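Local structure of geranyltranstransferase (Thermotoga neapolitana, 4WK5) at residues Leu65-Asp70 with Ala196-Lys201; Pro143-Glu148 with Phe190-Ser195; Val217-Tyr222 with Arg285-Met290; Lys209-Lys214 with Leu269-Ser274. The protein probably acts as a magnesium-dependent prenyltransferase of the FPP/GGPP synthase family, joining isoprenyl diphosphates in isoprenoid biosynthesis. All blocks are in the same frame, centred on the assembly; numbering follows the deposited sequence. Where two conformers were deposited one is given.

Contact 1. Residues Leu65-Asp70 with Ala196-Lys201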
# COMPACT_ATOMS: atom_id res chain seq x y z
N LEU A 65 -2.75 -13.71 -17.50
CA LEU A 65 -3.61 -14.81 -17.96
C LEU A 65 -3.01 -15.58 -19.13
O LEU A 65 -3.15 -16.80 -19.19
CB LEU A 65 -5.00 -14.28 -18.34
CG LEU A 65 -5.83 -13.73 -17.18
CD1 LEU A 65 -7.26 -13.47 -17.64
CD2 LEU A 65 -5.82 -14.70 -16.01
N THR A 66 -2.37 -14.89 -20.07
CA THR A 66 -1.85 -15.60 -21.23
C THR A 66 -0.61 -16.42 -20.87
O THR A 66 -0.47 -17.56 -21.33
CB THR A 66 -1.52 -14.65 -22.41
OG1 THR A 66 -0.35 -13.89 -22.11
CG2 THR A 66 -2.73 -13.73 -22.70
N VAL A 67 0.27 -15.86 -20.05
CA VAL A 67 1.46 -16.60 -19.62
C VAL A 67 1.03 -17.81 -18.80
O VAL A 67 1.52 -18.93 -18.99
CB VAL A 67 2.42 -15.72 -18.80
CG1 VAL A 67 3.53 -16.57 -18.19
CG2 VAL A 67 3.02 -14.61 -19.68
N GLY A 68 0.10 -17.58 -17.87
CA GLY A 68 -0.40 -18.67 -17.05
C GLY A 68 -1.07 -19.76 -17.85
O GLY A 68 -0.90 -20.95 -17.57
N GLU A 69 -1.84 -19.38 -18.87
CA GLU A 69 -2.49 -20.39 -19.69
C GLU A 69 -1.44 -21.17 -20.49
O GLU A 69 -1.57 -22.38 -20.68
CB GLU A 69 -3.52 -19.77 -20.63
CG GLU A 69 -4.39 -20.82 -21.32
CD GLU A 69 -5.41 -20.22 -22.27
OE1 GLU A 69 -5.36 -18.99 -22.48
OE2 GLU A 69 -6.25 -20.97 -22.81
N ASP A 70 -0.40 -20.47 -20.94
CA ASP A 70 0.67 -21.12 -21.70
C ASP A 70 1.40 -22.20 -20.90
O ASP A 70 1.85 -23.19 -21.46
CB ASP A 70 1.68 -20.09 -22.21
CG ASP A 70 1.28 -19.46 -23.52
OD1 ASP A 70 0.48 -20.06 -24.28
OD2 ASP A 70 1.79 -18.36 -23.82
N ALA A 196 5.01 -14.25 -11.71
CA ALA A 196 3.95 -14.76 -10.84
C ALA A 196 3.35 -16.09 -11.33
O ALA A 196 3.20 -17.01 -10.53
CB ALA A 196 2.85 -13.70 -10.67
N PRO A 197 3.02 -16.22 -12.64
CA PRO A 197 2.49 -17.53 -13.03
C PRO A 197 3.51 -18.65 -12.86
O PRO A 197 3.13 -19.76 -12.51
CB PRO A 197 2.15 -17.35 -14.52
CG PRO A 197 2.04 -15.89 -14.73
CD PRO A 197 2.99 -15.26 -13.76
N PHE A 198 4.78 -18.36 -13.13
CA PHE A 198 5.83 -19.38 -12.98
C PHE A 198 5.95 -19.78 -11.51
O PHE A 198 6.20 -20.95 -11.19
CB PHE A 198 7.17 -18.88 -13.53
CG PHE A 198 7.32 -19.07 -15.02
CD1 PHE A 198 6.57 -18.32 -15.91
CD2 PHE A 198 8.21 -20.00 -15.52
CE1 PHE A 198 6.70 -18.49 -17.28
CE2 PHE A 198 8.35 -20.18 -16.88
CZ PHE A 198 7.59 -19.43 -17.76
N LEU A 199 5.76 -18.82 -10.60
CA LEU A 199 5.74 -19.13 -9.17
C LEU A 199 4.56 -20.03 -8.82
O LEU A 199 4.71 -21.01 -8.08
CB LEU A 199 5.68 -17.84 -8.33
CG LEU A 199 7.03 -17.16 -8.07
CD1 LEU A 199 6.85 -15.74 -7.55
CD2 LEU A 199 7.87 -17.99 -7.10
N LEU A 200 3.39 -19.72 -9.37
CA LEU A 200 2.19 -20.51 -9.13
C LEU A 200 2.35 -21.95 -9.61
O LEU A 200 1.79 -22.88 -9.02
CB LEU A 200 0.97 -19.88 -9.80
CG LEU A 200 0.58 -18.49 -9.30
CD1 LEU A 200 -0.68 -17.99 -9.98
CD2 LEU A 200 0.38 -18.54 -7.81
N LYS A 201 3.11 -22.13 -10.69
CA LYS A 201 3.29 -23.45 -11.31
C LYS A 201 4.48 -24.20 -10.72
O LYS A 201 4.64 -25.40 -10.94
CB LYS A 201 3.46 -23.29 -12.83
CG LYS A 201 3.38 -24.60 -13.63
CD LYS A 201 2.01 -25.24 -13.52
CE LYS A 201 1.90 -26.48 -14.39
NZ LYS A 201 0.55 -27.11 -14.25
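Gly-68 and Pro-197 mark the place where the helical segments Leu-65 to Asp-70 and Ala-196 to Lys-201 come nearest, with CA atoms 5.1 Å apart, and the two run in roughly the same direction, their axes approaching to 9.1 Å and crossing at -33°. So close an approach depends on what stands between the backbones. Gly-68 offers only its main chain, and the pyrrolidine ring of Pro-197 lies against it, CB resting 3.8 Å from Gly-68 CA. The next ring atom, CG, reaches past the glycine to Val-67 and sits 3.8 Å from its CG1. Proline also marks the backbone of its own helix: without an N-H it cannot bond to the preceding turn, and helix 175-201 is kinked there. Both helices end within a few residues of this point, so the contact joins their C-terminal ends at one end of the largely helical bundle characteristic of isoprenyl diphosphate synthases. Helix 75-96 covers the junction, its Leu-78 packing on both Leu-65 and Pro-197. Val-67 carries the rest of the contact through a single branch. Its CG1 lies trans to the backbone N (chi1 171°), which directs this methyl across the gap, where it touches the proline ring and also Phe-198, 3.8 Å from CE1. The valine meets the phenyl ring at the rim, close to the ring plane, and the two side chains meet at about a right angle. Beyond the apolar patch, Glu-69 forms salt bridges with Lys-24 and Arg-279, while Lys-201 NZ donates to the carbonyl of Gly-72.

Contact 2. Residues Pro143-Glu148 with Phe190-Ser195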
# COMPACT_ATOMS: atom_id res chain seq x y z
N PRO A 143 3.74 -18.02 -0.13
CA PRO A 143 4.63 -17.07 0.55
C PRO A 143 5.60 -16.33 -0.35
O PRO A 143 5.80 -15.10 -0.19
CB PRO A 143 5.41 -17.96 1.53
CG PRO A 143 4.48 -19.10 1.80
CD PRO A 143 3.79 -19.36 0.49
N LYS A 144 6.21 -17.05 -1.28
CA LYS A 144 7.15 -16.41 -2.18
C LYS A 144 6.41 -15.39 -3.04
O LYS A 144 7.00 -14.36 -3.40
CB LYS A 144 7.88 -17.44 -3.05
CG LYS A 144 8.86 -18.28 -2.24
CD LYS A 144 9.54 -19.36 -3.08
CE LYS A 144 10.59 -20.09 -2.26
NZ LYS A 144 11.27 -21.17 -3.03
N LEU A 145 5.14 -15.64 -3.36
CA LEU A 145 4.39 -14.68 -4.19
C LEU A 145 4.15 -13.36 -3.45
O LEU A 145 4.30 -12.28 -4.04
CB LEU A 145 3.06 -15.28 -4.64
CG LEU A 145 2.24 -14.42 -5.60
CD1 LEU A 145 2.81 -14.51 -7.00
CD2 LEU A 145 0.77 -14.81 -5.59
N PHE A 146 3.78 -13.47 -2.17
CA PHE A 146 3.57 -12.30 -1.31
C PHE A 146 4.81 -11.43 -1.33
O PHE A 146 4.75 -10.22 -1.56
CB PHE A 146 3.28 -12.70 0.14
CG PHE A 146 2.16 -13.68 0.32
CD1 PHE A 146 1.23 -13.89 -0.68
CD2 PHE A 146 2.03 -14.37 1.51
CE1 PHE A 146 0.20 -14.78 -0.51
CE2 PHE A 146 1.00 -15.27 1.70
CZ PHE A 146 0.08 -15.48 0.68
N GLU A 147 5.93 -12.08 -1.07
CA GLU A 147 7.22 -11.41 -0.98
C GLU A 147 7.59 -10.76 -2.32
O GLU A 147 7.99 -9.58 -2.37
CB GLU A 147 8.30 -12.42 -0.56
CG GLU A 147 9.57 -11.81 -0.00
CD GLU A 147 10.49 -12.86 0.58
OE1 GLU A 147 9.99 -13.81 1.23
OE2 GLU A 147 11.72 -12.74 0.40
N GLU A 148 7.40 -11.50 -3.40
CA GLU A 148 7.73 -10.98 -4.73
C GLU A 148 6.87 -9.79 -5.09
O GLU A 148 7.36 -8.80 -5.64
CB GLU A 148 7.58 -12.08 -5.78
CG GLU A 148 8.05 -11.71 -7.16
CD GLU A 148 9.57 -11.71 -7.29
OE1 GLU A 148 10.24 -12.24 -6.38
OE2 GLU A 148 10.08 -11.18 -8.30
N PHE A 190 5.82 -5.44 -15.06
CA PHE A 190 5.75 -6.42 -16.15
C PHE A 190 6.56 -7.66 -15.82
O PHE A 190 6.17 -8.77 -16.17
CB PHE A 190 6.22 -5.80 -17.48
CG PHE A 190 5.15 -4.98 -18.17
CD1 PHE A 190 4.07 -5.61 -18.80
CD2 PHE A 190 5.21 -3.60 -18.18
CE1 PHE A 190 3.08 -4.85 -19.43
CE2 PHE A 190 4.24 -2.84 -18.80
CZ PHE A 190 3.16 -3.46 -19.43
N ALA A 191 7.70 -7.50 -15.15
CA ALA A 191 8.48 -8.67 -14.75
C ALA A 191 7.65 -9.57 -13.84
O ALA A 191 7.71 -10.80 -13.91
CB ALA A 191 9.77 -8.24 -14.07
N PHE A 192 6.86 -8.94 -12.96
CA PHE A 192 6.02 -9.69 -12.05
C PHE A 192 4.92 -10.42 -12.81
O PHE A 192 4.54 -11.54 -12.44
CB PHE A 192 5.41 -8.77 -10.97
CG PHE A 192 4.55 -9.50 -9.98
CD1 PHE A 192 5.12 -10.18 -8.91
CD2 PHE A 192 3.16 -9.51 -10.12
CE1 PHE A 192 4.32 -10.86 -7.99
CE2 PHE A 192 2.36 -10.18 -9.20
CZ PHE A 192 2.94 -10.85 -8.14
N CYS A 193 4.41 -9.81 -13.89
CA CYS A 193 3.39 -10.47 -14.71
C CYS A 193 3.90 -11.78 -15.30
O CYS A 193 3.12 -12.71 -15.46
CB CYS A 193 2.90 -9.57 -15.84
SG CYS A 193 1.96 -8.15 -15.28
N PHE A 194 5.19 -11.84 -15.63
CA PHE A 194 5.83 -13.09 -16.06
C PHE A 194 6.20 -14.02 -14.90
O PHE A 194 5.99 -15.23 -14.97
CB PHE A 194 7.09 -12.77 -16.88
CG PHE A 194 6.81 -12.37 -18.30
CD1 PHE A 194 6.68 -13.33 -19.29
CD2 PHE A 194 6.72 -11.03 -18.65
CE1 PHE A 194 6.44 -12.96 -20.60
CE2 PHE A 194 6.48 -10.66 -19.96
CZ PHE A 194 6.34 -11.62 -20.94
N SER A 195 6.75 -13.44 -13.84
CA SER A 195 7.22 -14.21 -12.68
C SER A 195 6.11 -14.95 -11.94
O SER A 195 6.25 -16.12 -11.58
CB SER A 195 7.93 -13.28 -11.67
OG SER A 195 9.09 -12.71 -12.22
O HOH W 1 8.99 -10.32 -10.61
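Phe-192 reaches across from segment Phe-190 to Ser-195 to meet Leu-145 and Glu-148, filling the space between two almost antiparallel segments (172°) whose axes stay 11.6 Å apart. The apolar contacts all fall on this ring. Leu-145 brings its CD1 methyl obliquely to CZ, at 3.8 Å. The aliphatic part of Glu-148 touches the ring edge in its plane, with CG 3.7 Å from Phe-192 CD1. A bend at chi2 (76°) then turns the glutamate chain, leaving its carboxylate nearly coplanar with the ring. With an alanine in place of Phe-192, Leu-145 CD1 and Glu-148 CG would probably lose their shared partner and a gap would open between the helices. The ring lies within the helical bundle of the isoprenoid synthase fold, where Val-81 and Val-85 of helix 75-96 and Ile-137 of helix 119-138 also pack on it, and Phe-149 meets it edge-to-face. Elsewhere on helix 143-166, Glu-147 packs on Ala-138 of the second subunit. The polar contacts run through a water, which donates to Glu-148 OE2 at 2.7 Å and to Ser-195 OG at 2.9 Å. Ser-195 OG in turn gives its own proton to Ala-191 O, 2.9 Å away and approached from above the carbonyl plane; that oxygen also accepts from Ser-195 N. The charge of Glu-148 is met directly by Lys-209, whose NZ forms a salt bridge with OE2.

Contact 3. Residues Val217-Tyr222 with Arg285-Met290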
# COMPACT_ATOMS: atom_id res chain seq x y z
N VAL A 217 10.58 -1.89 -20.30
CA VAL A 217 11.33 -0.72 -20.76
C VAL A 217 10.91 -0.35 -22.19
O VAL A 217 10.69 0.82 -22.49
CB VAL A 217 12.86 -0.96 -20.69
CG1 VAL A 217 13.61 0.18 -21.36
CG2 VAL A 217 13.29 -1.09 -19.23
N ALA A 218 10.79 -1.36 -23.05
CA ALA A 218 10.36 -1.13 -24.43
C ALA A 218 8.96 -0.53 -24.48
O ALA A 218 8.68 0.39 -25.26
CB ALA A 218 10.40 -2.44 -25.23
N PHE A 219 8.08 -1.04 -23.63
CA PHE A 219 6.71 -0.55 -23.51
C PHE A 219 6.69 0.94 -23.17
O PHE A 219 5.94 1.72 -23.77
CB PHE A 219 5.95 -1.37 -22.46
CG PHE A 219 4.47 -1.11 -22.40
CD1 PHE A 219 3.59 -1.82 -23.23
CD2 PHE A 219 3.94 -0.20 -21.50
CE1 PHE A 219 2.23 -1.61 -23.16
CE2 PHE A 219 2.57 0.02 -21.42
CZ PHE A 219 1.71 -0.69 -22.26
N GLN A 220 7.51 1.35 -22.20
CA GLN A 220 7.54 2.75 -21.78
C GLN A 220 8.11 3.65 -22.89
O GLN A 220 7.64 4.76 -23.09
CB GLN A 220 8.33 2.94 -20.48
CG GLN A 220 8.23 4.36 -19.90
CD GLN A 220 8.78 4.52 -18.49
OE1 GLN A 220 9.01 3.54 -17.78
NE2 GLN A 220 9.01 5.76 -18.09
N ILE A 221 9.11 3.15 -23.62
CA ILE A 221 9.69 3.93 -24.73
C ILE A 221 8.66 4.12 -25.82
O ILE A 221 8.51 5.22 -26.36
CB ILE A 221 10.94 3.24 -25.34
CG1 ILE A 221 12.08 3.21 -24.32
CG2 ILE A 221 11.38 3.96 -26.63
CD1 ILE A 221 13.21 2.29 -24.71
N TYR A 222 7.93 3.06 -26.15
CA TYR A 222 6.88 3.17 -27.16
C TYR A 222 5.84 4.19 -26.73
O TYR A 222 5.33 4.95 -27.55
CB TYR A 222 6.22 1.82 -27.44
CG TYR A 222 7.07 0.86 -28.24
CD1 TYR A 222 7.87 1.30 -29.28
CD2 TYR A 222 7.07 -0.50 -27.94
CE1 TYR A 222 8.65 0.40 -30.02
CE2 TYR A 222 7.83 -1.39 -28.66
CZ TYR A 222 8.62 -0.95 -29.69
OH TYR A 222 9.38 -1.86 -30.39
N ARG A 285 2.77 -10.03 -30.02
CA ARG A 285 3.02 -9.75 -31.42
C ARG A 285 1.95 -8.81 -31.97
O ARG A 285 2.26 -7.83 -32.66
CB ARG A 285 3.06 -11.04 -32.24
CG ARG A 285 3.57 -10.86 -33.66
CD ARG A 285 3.38 -12.13 -34.46
NE ARG A 285 2.04 -12.67 -34.26
CZ ARG A 285 1.60 -13.81 -34.78
NH1 ARG A 285 2.40 -14.54 -35.54
NH2 ARG A 285 0.36 -14.22 -34.54
N ASN A 286 0.69 -9.10 -31.67
CA ASN A 286 -0.41 -8.26 -32.13
C ASN A 286 -0.44 -6.92 -31.40
O ASN A 286 -0.99 -5.94 -31.90
CB ASN A 286 -1.75 -8.98 -31.98
CG ASN A 286 -1.86 -10.20 -32.87
OD1 ASN A 286 -2.25 -11.28 -32.42
ND2 ASN A 286 -1.52 -10.03 -34.14
N LEU A 287 0.16 -6.89 -30.22
CA LEU A 287 0.22 -5.68 -29.42
C LEU A 287 1.19 -4.66 -30.02
O LEU A 287 0.96 -3.46 -29.93
CB LEU A 287 0.62 -6.02 -27.98
CG LEU A 287 0.50 -5.00 -26.84
CD1 LEU A 287 0.52 -5.74 -25.52
CD2 LEU A 287 1.63 -3.97 -26.85
N LYS A 288 2.27 -5.13 -30.64
CA LYS A 288 3.28 -4.22 -31.19
C LYS A 288 2.73 -3.37 -32.34
O LYS A 288 3.18 -2.24 -32.54
CB LYS A 288 4.52 -4.99 -31.66
CG LYS A 288 5.70 -4.06 -31.94
CD LYS A 288 6.94 -4.81 -32.39
CE LYS A 288 8.03 -3.85 -32.84
NZ LYS A 288 7.76 -3.29 -34.19
N LYS A 289 1.78 -3.92 -33.09
CA LYS A 289 1.11 -3.14 -34.12
C LYS A 289 0.44 -1.93 -33.48
O LYS A 289 0.55 -0.81 -33.97
CB LYS A 289 0.08 -4.00 -34.87
N MET A 290 -0.24 -2.17 -32.37
CA MET A 290 -0.89 -1.12 -31.60
C MET A 290 0.11 -0.42 -30.68
O MET A 290 0.78 0.53 -31.08
CB MET A 290 -2.05 -1.69 -30.79
CG MET A 290 -3.02 -2.53 -31.60
SD MET A 290 -4.06 -3.59 -30.58
CE MET A 290 -5.43 -3.88 -31.70
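Phe-219 and Tyr-222, three residues apart on helix 206-229, both bring their side chains to helix 278-289, the last of the model, and touch Leu-287 and Lys-288 respectively. The setting is the helical isoprenoid synthase fold: Tyr-222 directly precedes the sequence DDLKD, consistent with the second aspartate-rich motif that binds magnesium in relatives. The contact lies at the surface, and the backbones stay well apart, with the nearest CA atoms, those of Tyr-222 and Lys-288, separated by 9.2 Å. Long side chains therefore do the bridging. First along the segment comes Phe-219, whose ring is carried outward with CG trans to the backbone N (chi1 -171°). Its CE1 edge meets Leu-287 CD2 loosely, at 4.4 Å and near the ring plane. Phe-190 of helix 175-201 also meets this ring, with the planes inclined at about 55°. One turn further on, the CB of Tyr-222 points toward segment 285-290, and its OH comes to 3.4 Å from Lys-288 CE. The polar need of that hydroxyl is served elsewhere, by a hydrogen bond with Asp-262 on helix 248-274. Tyr-265 of the same helix packs on both Leu-287 and Lys-288. The lysine chain is extended as far as CE and crosses the tyrosine at a slant; the last torsion (chi4 -76°) then bends the amino group aside, with NZ about 4.4 Å from Tyr-222 OH.

Contact 4. Residues Lys209-Lys214 with Leu269-Ser274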
# COMPACT_ATOMS: atom_id res chain seq x y z
N LYS A 209 11.56 -13.37 -15.79
CA LYS A 209 11.50 -12.10 -15.07
C LYS A 209 12.34 -11.04 -15.80
O LYS A 209 11.95 -9.87 -15.91
CB LYS A 209 11.99 -12.27 -13.63
CG LYS A 209 11.88 -11.02 -12.79
CD LYS A 209 12.39 -11.25 -11.37
CE LYS A 209 12.34 -9.98 -10.55
NZ LYS A 209 12.77 -10.20 -9.13
N LYS A 210 13.49 -11.48 -16.30
CA LYS A 210 14.36 -10.65 -17.13
C LYS A 210 13.63 -10.21 -18.40
O LYS A 210 13.77 -9.08 -18.85
CB LYS A 210 15.63 -11.42 -17.48
CG LYS A 210 16.88 -10.57 -17.63
CD LYS A 210 18.09 -11.44 -17.90
CE LYS A 210 19.38 -10.63 -17.96
NZ LYS A 210 20.44 -11.33 -18.73
N LEU A 211 12.84 -11.12 -18.96
CA LEU A 211 12.02 -10.82 -20.13
C LEU A 211 11.01 -9.71 -19.86
O LEU A 211 10.86 -8.78 -20.66
CB LEU A 211 11.27 -12.07 -20.60
CG LEU A 211 12.07 -13.19 -21.24
CD1 LEU A 211 11.10 -14.22 -21.80
CD2 LEU A 211 13.01 -12.67 -22.33
N GLY A 212 10.31 -9.81 -18.74
CA GLY A 212 9.30 -8.82 -18.41
C GLY A 212 9.90 -7.45 -18.20
O GLY A 212 9.30 -6.44 -18.59
N GLU A 213 11.07 -7.40 -17.58
CA GLU A 213 11.72 -6.11 -17.38
C GLU A 213 12.06 -5.44 -18.71
O GLU A 213 11.78 -4.26 -18.89
CB GLU A 213 12.98 -6.25 -16.53
CG GLU A 213 13.43 -4.91 -15.98
CD GLU A 213 14.88 -4.91 -15.56
OE1 GLU A 213 15.20 -5.53 -14.52
OE2 GLU A 213 15.70 -4.28 -16.26
N LYS A 214 12.65 -6.20 -19.64
CA LYS A 214 12.98 -5.63 -20.93
C LYS A 214 11.72 -5.24 -21.70
O LYS A 214 11.68 -4.18 -22.33
CB LYS A 214 13.85 -6.59 -21.76
CG LYS A 214 15.20 -6.84 -21.12
CD LYS A 214 16.21 -7.33 -22.15
CE LYS A 214 17.59 -6.76 -21.85
NZ LYS A 214 18.58 -7.09 -22.91
N LEU A 269 9.97 -11.38 -27.89
CA LEU A 269 9.17 -12.22 -28.78
C LEU A 269 9.87 -13.53 -29.13
O LEU A 269 9.26 -14.60 -29.10
CB LEU A 269 8.82 -11.47 -30.07
CG LEU A 269 7.78 -10.35 -29.92
CD1 LEU A 269 7.58 -9.65 -31.26
CD2 LEU A 269 6.47 -10.89 -29.37
N GLU A 270 11.16 -13.43 -29.45
CA GLU A 270 11.92 -14.60 -29.86
C GLU A 270 12.07 -15.60 -28.72
O GLU A 270 11.99 -16.81 -28.95
CB GLU A 270 13.30 -14.20 -30.40
CG GLU A 270 13.23 -13.53 -31.76
CD GLU A 270 14.58 -13.43 -32.44
OE1 GLU A 270 15.50 -14.19 -32.05
OE2 GLU A 270 14.73 -12.61 -33.36
N ALA A 271 12.27 -15.10 -27.50
CA ALA A 271 12.31 -15.96 -26.33
C ALA A 271 10.97 -16.66 -26.11
O ALA A 271 10.93 -17.87 -25.85
CB ALA A 271 12.70 -15.16 -25.08
N LEU A 272 9.87 -15.91 -26.22
CA LEU A 272 8.53 -16.48 -26.03
C LEU A 272 8.24 -17.58 -27.06
O LEU A 272 7.73 -18.65 -26.73
CB LEU A 272 7.46 -15.39 -26.12
CG LEU A 272 7.53 -14.28 -25.07
CD1 LEU A 272 6.45 -13.23 -25.34
CD2 LEU A 272 7.38 -14.84 -23.68
N GLU A 273 8.57 -17.30 -28.32
CA GLU A 273 8.36 -18.28 -29.39
C GLU A 273 9.20 -19.52 -29.14
O GLU A 273 8.70 -20.64 -29.22
CB GLU A 273 8.68 -17.67 -30.75
CG GLU A 273 8.26 -18.55 -31.92
CD GLU A 273 8.19 -17.79 -33.22
OE1 GLU A 273 7.30 -18.10 -34.04
OE2 GLU A 273 9.02 -16.87 -33.43
N SER A 274 10.47 -19.32 -28.81
CA SER A 274 11.40 -20.43 -28.53
C SER A 274 10.93 -21.35 -27.40
O SER A 274 11.19 -22.56 -27.43
CB SER A 274 12.78 -19.90 -28.17
OG SER A 274 13.37 -19.25 -29.28
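Leu-211 and Ala-271 carry most of this contact, and the leucine can be followed outward atom by atom. Its CB points toward the helix of Leu-269 to Ser-274 but stays 5.6 Å from Ala-271 CB. With CG trans to the carbonyl carbon (chi1 -70°), the chain continues across the gap, and CG itself stands 4.4 Å from the same methyl. Only the fork at the end makes close contact. CD2 comes to 3.7 Å from Ala-271 CB and CD1 to 3.8 Å, so that the two branches straddle the alanine methyl. CD1 also turns to a second neighbour, Leu-272, whose CD2 lies 4.2 Å away. The buried Leu-272 side chain also packs on Phe-194 of helix 175-201 and on Thr-280 and Leu-284 of helix 278-289. Nearby, Lys-214 reaches helix 248-274 through a salt bridge with Glu-267. At the end of that helix Ser-274 OG folds back to donate to Glu-270 O (2.8 Å), a carbonyl that also accepts from Ser-274 N on its opposite face. Leucine against alanine joins helices 206-229 and 248-274 here, part of the helical bundle of the isoprenoid synthase fold.

From the N terminus, helix 59-70 opens contact 1 and helix 143-166 opens contact 2; helix 175-201 then closes both, contact 2 first at residues 190-195 and contact 1 directly after it, so that contact 2 is nested within contact 1. The two touch at several places, among them Ala-196 on Leu-145 and Val-67 on Phe-194. Helix 206-229 next opens contact 4 and, a little later, contact 3. Helix 248-274 closes contact 4 and helix 278-289 contact 3, so these loops cross. Both follow contacts 1 and 2 in series. Helices 175-201 and 206-229, consecutive in the chain and packed together, thus tie the earlier helices to the C-terminal pair.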